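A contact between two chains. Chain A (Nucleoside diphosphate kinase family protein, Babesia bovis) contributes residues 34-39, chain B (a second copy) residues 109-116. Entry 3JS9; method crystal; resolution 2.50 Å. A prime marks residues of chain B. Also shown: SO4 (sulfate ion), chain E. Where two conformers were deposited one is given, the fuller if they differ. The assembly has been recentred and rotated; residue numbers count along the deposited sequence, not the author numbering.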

# COMPACT_ATOMS: atom_id res chain seq x y z
N GLU A 34 -14.40 2.26 0.92
CA GLU A 34 -14.28 3.12 2.07
C GLU A 34 -13.44 4.35 1.72
O GLU A 34 -13.85 5.47 2.05
N MET A 35 -12.30 4.16 1.04
CA MET A 35 -11.47 5.33 0.72
C MET A 35 -12.17 6.26 -0.28
O MET A 35 -11.95 7.45 -0.22
N LYS A 36 -13.04 5.72 -1.14
CA LYS A 36 -13.73 6.50 -2.12
C LYS A 36 -14.66 7.49 -1.47
O LYS A 36 -14.93 8.56 -2.03
N GLY A 37 -15.17 7.12 -0.29
CA GLY A 37 -15.94 8.05 0.52
C GLY A 37 -17.42 7.77 0.54
O GLY A 37 -18.19 8.53 1.15
N LEU A 38 -17.86 6.71 -0.14
CA LEU A 38 -19.23 6.28 0.01
C LEU A 38 -19.38 5.85 1.45
O LEU A 38 -18.41 5.44 2.08
N LYS A 39 -20.59 5.97 1.98
CA LYS A 39 -20.84 5.64 3.37
C LYS A 39 -21.33 4.22 3.46
O LYS A 39 -22.27 3.83 2.75
N ILE B 109 -6.31 10.59 -8.28
CA ILE B 109 -6.67 11.02 -6.94
C ILE B 109 -8.18 11.14 -6.79
O ILE B 109 -8.76 10.56 -5.85
N ARG B 110 -8.81 11.85 -7.72
CA ARG B 110 -10.27 12.05 -7.62
C ARG B 110 -11.04 10.76 -7.89
O ARG B 110 -12.11 10.54 -7.30
N GLY B 111 -10.50 9.89 -8.76
CA GLY B 111 -11.17 8.66 -9.06
C GLY B 111 -11.13 7.71 -7.89
O GLY B 111 -12.06 6.95 -7.67
N ASP B 112 -10.03 7.74 -7.13
CA ASP B 112 -9.90 6.85 -5.97
C ASP B 112 -10.57 7.37 -4.70
O ASP B 112 -11.07 6.56 -3.94
N PHE B 113 -10.60 8.69 -4.48
CA PHE B 113 -11.04 9.26 -3.20
C PHE B 113 -12.20 10.28 -3.27
O PHE B 113 -12.72 10.68 -2.23
N GLY B 114 -12.61 10.75 -4.45
CA GLY B 114 -13.60 11.81 -4.53
C GLY B 114 -14.99 11.34 -4.92
O GLY B 114 -15.14 10.31 -5.59
N VAL B 115 -16.01 12.12 -4.56
CA VAL B 115 -17.40 11.75 -4.84
C VAL B 115 -18.11 12.88 -5.59
O VAL B 115 -18.79 12.66 -6.58
N VAL B 116 -17.97 14.08 -5.06
CA VAL B 116 -18.57 15.22 -5.67
C VAL B 116 -17.55 16.28 -5.98
O VAL B 116 -16.42 16.29 -5.50

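Lys36 dominates this contact. Its CA-to-CB bond points sideways, but the chain (chi1 t, chi2 p, chi3 and chi4 t) carries the amine to the end of the chain B helix. There the amine meets three backbone carbonyls, two from the last turn of the helix and one just beyond it. The firmest bond runs from Lys36 NZ to Gly111′ O at 2.7 Å. Two weak ones run from Lys36 NZ to Gly114′ O at 2.8 Å and to Arg110′ O at 3.2 Å. The position of Gly114′ O is less certain. Arg110′ O also accepts the amide of Gly114′, Gly114′ N to Arg110′ O being 2.9 Å. The acidic side chain of Asp112′ takes no part; its CB points away, with chi1 m.

The backbones also come close. Lys36 CA makes a CA-H...O contact with Asp112′ O at 3.2 Å, and Phe113′ CA makes another with Met35 O at 3.6 Å. Lys36 O and Phe113′ O lie 3.1 Å apart, but both are acceptors and do not bond.

Side-chain packing adds to these contacts. The CA-to-CB bond of Phe113′ (chi1 m) points away overall, yet the edge of its ring meets Met35 O, with CD1 of Phe113′ at 3.5 Å from that oxygen. Met35 CB packs on Phe113′ CE1 at 3.8 Å. Met35 is m at chi1 and chi2, and its end leads away.

The CA-to-CB bond of Val115′ (chi1 t) points sideways, and its CG2 lies 3.2 Å from Lys36 O. Gly37 follows the helix with positive phi, in a Schellman motif. An ideal CB there would sit tightly against Val115′ CG2, at 3.4 Å, and against the preceding carbonyl. Leu38 (m, t) brings CD2 to 4.5 Å from Val115′ CG1.

Lys39 is out of reach of chain B. Its NZ binds sulfate O3 at 3.0 Å.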

# COMPACT_ATOMS: atom_id res chain seq x y z
CB GLU A 34 -13.68 2.32 3.24
CG GLU A 34 -14.04 2.75 4.65
CD GLU A 34 -13.51 1.74 5.69
OE1 GLU A 34 -12.74 0.81 5.31
OE2 GLU A 34 -13.83 1.87 6.90
CB MET A 35 -10.10 4.94 0.19
CG MET A 35 -9.27 4.15 1.17
SD MET A 35 -8.84 5.16 2.58
CE MET A 35 -10.22 4.78 3.68
CB LYS A 36 -14.54 5.60 -3.05
CG LYS A 36 -15.35 6.34 -4.11
CD LYS A 36 -14.43 7.05 -5.18
CE LYS A 36 -15.23 7.57 -6.37
NZ LYS A 36 -14.39 8.28 -7.38
CB LEU A 38 -19.57 5.13 -0.95
CG LEU A 38 -19.45 5.49 -2.44
CD1 LEU A 38 -19.86 4.28 -3.31
CD2 LEU A 38 -20.26 6.78 -2.77
CB LYS A 39 -21.84 6.65 3.99
CG LYS A 39 -22.33 6.19 5.33
CD LYS A 39 -22.85 7.26 6.20
CE LYS A 39 -24.33 7.49 5.96
NZ LYS A 39 -24.95 8.15 7.13
CB ILE B 109 -5.94 12.32 -6.52
CG1 ILE B 109 -4.44 12.04 -6.34
CG2 ILE B 109 -6.56 12.91 -5.22
CD1 ILE B 109 -3.56 13.21 -6.67
CB ARG B 110 -10.72 13.16 -8.55
CG ARG B 110 -10.21 14.54 -8.11
CD ARG B 110 -10.58 15.59 -9.10
NE ARG B 110 -10.09 16.90 -8.70
CZ ARG B 110 -9.73 17.85 -9.56
NH1 ARG B 110 -9.79 17.62 -10.88
NH2 ARG B 110 -9.28 19.01 -9.12
CB ASP B 112 -8.44 6.53 -5.71
CG ASP B 112 -7.83 5.67 -6.79
OD1 ASP B 112 -8.62 5.05 -7.55
OD2 ASP B 112 -6.58 5.60 -6.86
CB PHE B 113 -9.90 9.97 -2.47
CG PHE B 113 -8.68 9.15 -2.29
CD1 PHE B 113 -8.65 8.12 -1.34
CD2 PHE B 113 -7.52 9.43 -3.02
CE1 PHE B 113 -7.49 7.34 -1.17
CE2 PHE B 113 -6.34 8.66 -2.85
CZ PHE B 113 -6.33 7.61 -1.93
CB VAL B 115 -18.15 11.46 -3.53
CG1 VAL B 115 -19.61 11.09 -3.81
CG2 VAL B 115 -17.44 10.35 -2.76
CB VAL B 116 -19.81 15.87 -4.88
CG1 VAL B 116 -20.96 14.86 -4.69
CG2 VAL B 116 -19.39 16.54 -3.58
S SO4 E . -22.86 11.16 6.22
O1 SO4 E . -22.34 10.19 7.18
O2 SO4 E . -23.12 12.41 6.94
O3 SO4 E . -24.13 10.64 5.71
O4 SO4 E . -21.87 11.30 5.14